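GTPase-activating protein skywalker (Drosophila melanogaster, PDB 6R82) acts as a GTPase-activating protein for Rab35 that regulates synaptic vesicle protein recycling through endosomal trafficking, the crystallised part being its TLDc domain. Local coordinates at residues 49-54 / 75-80; 55-60 / 179-184. All blocks are in the same frame, centred on the assembly; numbering follows the deposited sequence.

Interaction 1 (49-54 / 75-80); sequences VRVEQH and SRWFER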
loop_
_atom_site.group_PDB
_atom_site.type_symbol
_atom_site.label_atom_id
_atom_site.label_comp_id
_atom_site.label_asym_id
_atom_site.label_seq_id
_atom_site.Cartn_x
_atom_site.Cartn_y
_atom_site.Cartn_z
ATOM N N VAL A 49 3.031 6.119 -13.726
ATOM C CA VAL A 49 4.028 5.922 -14.771
ATOM C C VAL A 49 5.182 5.055 -14.258
ATOM O O VAL A 49 5.720 4.207 -14.987
ATOM C CB VAL A 49 4.523 7.287 -15.284
ATOM C CG1 VAL A 49 5.748 7.114 -16.139
ATOM C CG2 VAL A 49 3.400 8.019 -16.066
ATOM N N ARG A 50 5.555 5.230 -12.992
ATOM C CA ARG A 50 6.720 4.526 -12.467
ATOM C C ARG A 50 6.393 3.149 -11.891
ATOM O O ARG A 50 7.224 2.239 -11.980
ATOM C CB ARG A 50 7.422 5.389 -11.412
ATOM C CG ARG A 50 8.407 6.373 -12.064
ATOM C CD ARG A 50 9.403 6.982 -11.088
ATOM N NE ARG A 50 10.352 7.874 -11.771
ATOM C CZ ARG A 50 11.570 7.512 -12.170
ATOM N NH1 ARG A 50 12.025 6.274 -11.956
ATOM N NH2 ARG A 50 12.345 8.390 -12.776
ATOM N N VAL A 51 5.219 2.945 -11.296
ATOM C CA VAL A 51 4.983 1.725 -10.525
ATOM C C VAL A 51 4.009 0.757 -11.178
ATOM O O VAL A 51 3.911 -0.394 -10.716
ATOM C CB VAL A 51 4.507 2.032 -9.084
ATOM C CG1 VAL A 51 5.345 3.139 -8.445
ATOM C CG2 VAL A 51 3.012 2.369 -9.039
ATOM N N GLU A 52 3.269 1.167 -12.211
ATOM C CA GLU A 52 1.994 0.484 -12.473
ATOM C C GLU A 52 2.144 -0.909 -13.074
ATOM O O GLU A 52 1.192 -1.696 -13.007
ATOM C CB GLU A 52 1.103 1.339 -13.385
ATOM C CG GLU A 52 1.549 1.443 -14.831
ATOM C CD GLU A 52 0.601 2.346 -15.634
ATOM O OE1 GLU A 52 -0.491 2.691 -15.113
ATOM O OE2 GLU A 52 0.945 2.707 -16.775
ATOM N N GLN A 53 3.302 -1.260 -13.639
ATOM C CA GLN A 53 3.494 -2.615 -14.159
ATOM C C GLN A 53 4.241 -3.555 -13.197
ATOM O O GLN A 53 4.495 -4.716 -13.554
ATOM C CB GLN A 53 4.209 -2.563 -15.515
ATOM C CG GLN A 53 3.357 -1.918 -16.662
ATOM C CD GLN A 53 2.207 -2.822 -17.134
ATOM O OE1 GLN A 53 1.756 -3.708 -16.408
ATOM N NE2 GLN A 53 1.752 -2.612 -18.366
ATOM N N HIS A 54 4.558 -3.112 -11.981
ATOM C CA HIS A 54 5.217 -3.980 -10.995
ATOM C C HIS A 54 4.198 -4.726 -10.143
ATOM O O HIS A 54 3.171 -4.168 -9.763
ATOM C CB HIS A 54 6.130 -3.171 -10.072
ATOM C CG HIS A 54 7.377 -2.679 -10.742
ATOM N ND1 HIS A 54 8.550 -3.405 -10.758
ATOM C CD2 HIS A 54 7.635 -1.534 -11.414
ATOM C CE1 HIS A 54 9.473 -2.740 -11.435
ATOM N NE2 HIS A 54 8.945 -1.594 -11.834
ATOM N N SER A 75 -1.231 -6.758 -6.506
ATOM C CA SER A 75 -1.466 -6.697 -7.947
ATOM C C SER A 75 -0.959 -5.388 -8.536
ATOM O O SER A 75 -0.803 -4.385 -7.830
ATOM C CB SER A 75 -2.962 -6.856 -8.262
ATOM O OG SER A 75 -3.496 -7.938 -7.535
ATOM N N ARG A 76 -0.716 -5.393 -9.849
ATOM C CA ARG A 76 -0.215 -4.176 -10.476
ATOM C C ARG A 76 -1.288 -3.092 -10.494
ATOM O O ARG A 76 -2.479 -3.367 -10.680
ATOM C CB ARG A 76 0.311 -4.448 -11.886
ATOM C CG ARG A 76 -0.422 -5.434 -12.653
ATOM C CD ARG A 76 0.320 -5.876 -13.902
ATOM N NE ARG A 76 -0.645 -6.728 -14.562
ATOM C CZ ARG A 76 -1.207 -6.491 -15.737
ATOM N NH1 ARG A 76 -0.851 -5.428 -16.457
ATOM N NH2 ARG A 76 -2.103 -7.354 -16.200
ATOM N N TRP A 77 -0.865 -1.855 -10.246
ATOM C CA TRP A 77 -1.820 -0.755 -10.278
ATOM C C TRP A 77 -2.368 -0.546 -11.682
ATOM O O TRP A 77 -3.431 0.053 -11.832
ATOM C CB TRP A 77 -1.175 0.521 -9.732
ATOM C CG TRP A 77 -0.973 0.491 -8.222
ATOM C CD1 TRP A 77 0.199 0.279 -7.560
ATOM C CD2 TRP A 77 -1.974 0.682 -7.210
ATOM N NE1 TRP A 77 -0.011 0.318 -6.204
ATOM C CE2 TRP A 77 -1.335 0.561 -5.960
ATOM C CE3 TRP A 77 -3.352 0.931 -7.242
ATOM C CZ2 TRP A 77 -2.020 0.701 -4.738
ATOM C CZ3 TRP A 77 -4.040 1.053 -6.025
ATOM C CH2 TRP A 77 -3.367 0.946 -4.792
ATOM N N PHE A 78 -1.670 -1.052 -12.707
ATOM C CA PHE A 78 -2.192 -1.059 -14.068
ATOM C C PHE A 78 -3.598 -1.640 -14.138
ATOM O O PHE A 78 -4.384 -1.245 -15.002
ATOM C CB PHE A 78 -1.262 -1.872 -14.968
ATOM C CG PHE A 78 -1.649 -1.879 -16.435
ATOM C CD1 PHE A 78 -1.189 -0.885 -17.287
ATOM C CD2 PHE A 78 -2.428 -2.913 -16.962
ATOM C CE1 PHE A 78 -1.513 -0.893 -18.647
ATOM C CE2 PHE A 78 -2.763 -2.939 -18.313
ATOM C CZ PHE A 78 -2.308 -1.928 -19.160
ATOM N N GLU A 79 -3.926 -2.584 -13.255
ATOM C CA GLU A 79 -5.228 -3.242 -13.310
ATOM C C GLU A 79 -6.374 -2.371 -12.793
ATOM O O GLU A 79 -7.517 -2.822 -12.813
ATOM C CB GLU A 79 -5.176 -4.564 -12.530
ATOM C CG GLU A 79 -4.322 -5.631 -13.265
ATOM C CD GLU A 79 -4.246 -6.975 -12.530
ATOM O OE1 GLU A 79 -4.950 -7.163 -11.518
ATOM O OE2 GLU A 79 -3.473 -7.853 -12.980
ATOM N N ARG A 80 -6.106 -1.135 -12.360
ATOM C CA ARG A 80 -7.177 -0.273 -11.873
ATOM C C ARG A 80 -8.236 0.002 -12.939
ATOM O O ARG A 80 -9.356 0.395 -12.588
ATOM C CB ARG A 80 -6.592 1.047 -11.368
ATOM C CG ARG A 80 -5.921 1.853 -12.473
ATOM C CD ARG A 80 -5.098 3.008 -11.932
ATOM N NE ARG A 80 -4.560 3.836 -13.017
ATOM C CZ ARG A 80 -3.424 3.592 -13.673
ATOM N NH1 ARG A 80 -2.661 2.524 -13.368
ATOM N NH2 ARG A 80 -3.046 4.407 -14.645
HETATM O O HOH W 1 1.963 -1.663 -9.450
HETATM O O HOH W 2 1.389 -3.462 -6.996
#
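The F78 ring carries the amide of Q53 over one face, displaced toward the rim, with NE2 3.6 Å from CD1 and the two planes 15° apart; at the ring edge stands CD of E52, its carboxylate turned nearly perpendicular. The same Q53 amide lies almost coplanar with the R76 guanidinium, and R76 NH1 donates to a lone pair of Q53 OE1 at 3.1 Å. Because the Q53 chain bends at chi2 (-72°), its end folds back over F78 although CB leaves the backbone away from 75-80. On one face of the R76 guanidinium sits CG of E79. The R80 guanidinium forms an end-on salt bridge with E52: NH1 (2.8 Å) and NH2 both grip OE1, which lies in the guanidinium plane. R80 NH1 also donates to W77 O from above the carbonyl plane, which with the E52 bonds helps hold the group's rotation; Y48 adds a cation-pi contact.

Within the TLDc domain this joins helix 44-51 and the type I turn V51-H54 to the 3-10 segment 77-80 that follows strand 68-73. E52 O accepts from F78 N (2.9 Å) in its carbonyl plane. A water lies 2.6 Å from V51 O, within bonding distance of H54 O, and accepts from the backbone N of W77. Deeper, V51 and W77 run side by side, CG2 meeting CD1 at 3.8 Å, while the indole continues toward M129 and I136.

Interaction 2 (55-60 / 179-184); sequences EPTLLM and LEVYGF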
loop_
_atom_site.group_PDB
_atom_site.type_symbol
_atom_site.label_atom_id
_atom_site.label_comp_id
_atom_site.label_asym_id
_atom_site.label_seq_id
_atom_site.Cartn_x
_atom_site.Cartn_y
_atom_site.Cartn_z
ATOM N N GLU A 55 4.493 -5.985 -9.822
ATOM C CA GLU A 55 3.712 -6.665 -8.795
ATOM C C GLU A 55 4.561 -7.757 -8.168
ATOM O O GLU A 55 5.415 -8.342 -8.846
ATOM C CB GLU A 55 2.415 -7.270 -9.351
ATOM C CG GLU A 55 2.642 -8.453 -10.256
ATOM C CD GLU A 55 1.363 -9.238 -10.546
ATOM O OE1 GLU A 55 0.296 -8.608 -10.763
ATOM O OE2 GLU A 55 1.436 -10.487 -10.551
ATOM N N PRO A 56 4.401 -8.009 -6.867
ATOM C CA PRO A 56 3.627 -7.203 -5.908
ATOM C C PRO A 56 4.382 -5.930 -5.557
ATOM O O PRO A 56 5.490 -5.753 -6.064
ATOM C CB PRO A 56 3.535 -8.113 -4.690
ATOM C CG PRO A 56 4.883 -8.868 -4.734
ATOM C CD PRO A 56 5.172 -9.082 -6.205
ATOM N N THR A 57 3.811 -5.047 -4.734
ATOM C CA THR A 57 4.542 -3.859 -4.305
ATOM C C THR A 57 4.321 -3.636 -2.817
ATOM O O THR A 57 3.406 -4.188 -2.209
ATOM C CB THR A 57 4.140 -2.581 -5.075
ATOM O OG1 THR A 57 2.733 -2.370 -4.958
ATOM C CG2 THR A 57 4.510 -2.684 -6.552
ATOM N N LEU A 58 5.191 -2.829 -2.238
ATOM C CA LEU A 58 5.134 -2.480 -0.828
ATOM C C LEU A 58 5.060 -0.963 -0.736
ATOM O O LEU A 58 5.963 -0.261 -1.206
ATOM C CB LEU A 58 6.358 -3.017 -0.074
ATOM C CG LEU A 58 6.328 -2.928 1.456
ATOM C CD1 LEU A 58 5.084 -3.608 2.007
ATOM C CD2 LEU A 58 7.570 -3.583 2.034
ATOM N N LEU A 59 3.983 -0.465 -0.152
ATOM C CA LEU A 59 3.734 0.966 -0.056
ATOM C C LEU A 59 3.989 1.407 1.380
ATOM O O LEU A 59 3.463 0.797 2.315
ATOM C CB LEU A 59 2.298 1.281 -0.488
ATOM C CG LEU A 59 1.988 2.738 -0.817
ATOM C CD1 LEU A 59 1.017 2.834 -1.994
ATOM C CD2 LEU A 59 1.428 3.419 0.419
ATOM N N MET A 60 4.802 2.445 1.553
ATOM C CA MET A 60 5.161 2.942 2.879
ATOM C C MET A 60 4.908 4.440 2.965
ATOM O O MET A 60 5.469 5.210 2.183
ATOM C CB MET A 60 6.622 2.643 3.207
ATOM C CG MET A 60 6.853 2.486 4.707
ATOM S SD MET A 60 8.421 1.691 5.055
ATOM C CE MET A 60 8.282 0.185 4.073
ATOM N N LEU A 179 6.241 9.424 0.672
ATOM C CA LEU A 179 5.682 8.147 0.264
ATOM C C LEU A 179 6.731 7.391 -0.540
ATOM O O LEU A 179 7.411 7.979 -1.386
ATOM C CB LEU A 179 4.409 8.340 -0.559
ATOM C CG LEU A 179 3.846 7.014 -1.068
ATOM C CD1 LEU A 179 2.422 6.859 -0.621
ATOM C CD2 LEU A 179 3.940 6.969 -2.573
ATOM N N GLU A 180 6.862 6.094 -0.256
ATOM C CA GLU A 180 7.797 5.216 -0.944
ATOM C C GLU A 180 7.074 3.964 -1.423
ATOM O O GLU A 180 6.220 3.426 -0.715
ATOM C CB GLU A 180 8.962 4.817 -0.022
ATOM C CG GLU A 180 10.050 5.891 0.088
ATOM C CD GLU A 180 11.108 5.581 1.156
ATOM O OE1 GLU A 180 10.957 4.570 1.893
ATOM O OE2 GLU A 180 12.087 6.366 1.254
ATOM N N VAL A 181 7.425 3.505 -2.628
ATOM C CA VAL A 181 6.917 2.252 -3.179
ATOM C C VAL A 181 8.102 1.384 -3.593
ATOM O O VAL A 181 8.985 1.846 -4.320
ATOM C CB VAL A 181 5.979 2.476 -4.383
ATOM C CG1 VAL A 181 5.307 1.148 -4.775
ATOM C CG2 VAL A 181 4.926 3.521 -4.054
ATOM N N TYR A 182 8.110 0.133 -3.136
ATOM C CA TYR A 182 9.133 -0.847 -3.476
ATOM C C TYR A 182 8.529 -1.933 -4.350
ATOM O O TYR A 182 7.375 -2.318 -4.157
ATOM C CB TYR A 182 9.737 -1.483 -2.207
ATOM C CG TYR A 182 10.516 -0.489 -1.370
ATOM C CD1 TYR A 182 9.874 0.298 -0.416
ATOM C CD2 TYR A 182 11.881 -0.321 -1.550
ATOM C CE1 TYR A 182 10.581 1.230 0.343
ATOM C CE2 TYR A 182 12.593 0.613 -0.805
ATOM C CZ TYR A 182 11.935 1.381 0.143
ATOM O OH TYR A 182 12.640 2.300 0.891
ATOM N N GLY A 183 9.314 -2.415 -5.316
ATOM C CA GLY A 183 9.032 -3.645 -6.015
ATOM C C GLY A 183 10.022 -4.739 -5.644
ATOM O O GLY A 183 10.815 -4.610 -4.711
ATOM N N PHE A 184 9.969 -5.834 -6.403
ATOM C CA PHE A 184 10.820 -6.989 -6.123
ATOM C C PHE A 184 11.372 -7.548 -7.424
ATOM O O PHE A 184 10.616 -7.776 -8.374
ATOM C CB PHE A 184 10.045 -8.076 -5.360
ATOM C CG PHE A 184 9.469 -7.597 -4.062
ATOM C CD1 PHE A 184 8.247 -6.934 -4.032
ATOM C CD2 PHE A 184 10.160 -7.777 -2.868
ATOM C CE1 PHE A 184 7.721 -6.468 -2.844
ATOM C CE2 PHE A 184 9.626 -7.320 -1.667
ATOM C CZ PHE A 184 8.405 -6.661 -1.658
HETATM O O HOH W 3 7.546 -6.042 -7.908
#
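Strands 57-60 and 179-184 are antiparallel neighbours in the antiparallel sheet of the TLDc domain, the axes of these short segments 4.6 Å apart and 163° between their N-to-C directions. L58/Y182 and M60/E180 are hydrogen-bonded pairs, each closed by two amide-to-carbonyl bonds, the shortest being M60 N to E180 O at 2.8 Å and nearly along the C=O axis. L59/V181 between them is a non-hydrogen-bonded pair, where V181 CA-H leans on L58 O and L59 CA-H on E180 O.

Shape differs on the two faces. On the face of L59 and V181 the branched side chains meet diagonally: L59 and L179 both send CG anti to the backbone N, so that the L179 CD1 methyl rests beside CG and CD2 of L59, 3.7 Å from CD2, as the two chains cross obliquely. On the other diagonal V181 CG1 meets T57 CB at 3.9 Å, whereas L59 CG lies only loosely across from V181 CG2. On the opposite face helix 13-18 covers L58, M60 and Y182, with L15 touching both L58 and Y182, and F14 and L18 against the M60 side chain. Here L58 and Y182 meet through their CB atoms, and the Y182 ring presents its edge to L58 O. Its hydroxyl reaches along its own strand and donates to E180 OE1 from above the carboxylate plane.

At the end of the pairing, P56, preceded by a cis peptide bond, rests its CG corner against the CD1-CE1 side of the F184 ring, 3.9 Å from CD1, the two side chains crossing at about a right angle. The F184 ring also turns its edge to the P56 carbonyl. Water 3 joins the backbones there, donating to P56 O at 2.8 Å and accepting from F184 N.

Overall arrangement
Interactions 1 and 2 lie within one TLDc domain, their centres about 11 Å apart. Along the chain their segments alternate: 49-54, 55-60, 75-80, 179-184. The chain passes from helix 44-51 through the turn of interaction 1 and, after E55 and P56, into strand 57-63 for interaction 2. Strand 68-73, paired with 57-63, then leads to 75-80, while strand 173-185 returns from far along the sequence. The two contacts touch where W77 NE1 nears T57 OG1 and V51 CG1 nears V181 CB. Interaction 2 is buried in the sheet and interaction 1 partly buried beside it; together they tie helix 44-51 and the 75-80 loop to strands 57-63 and 173-185.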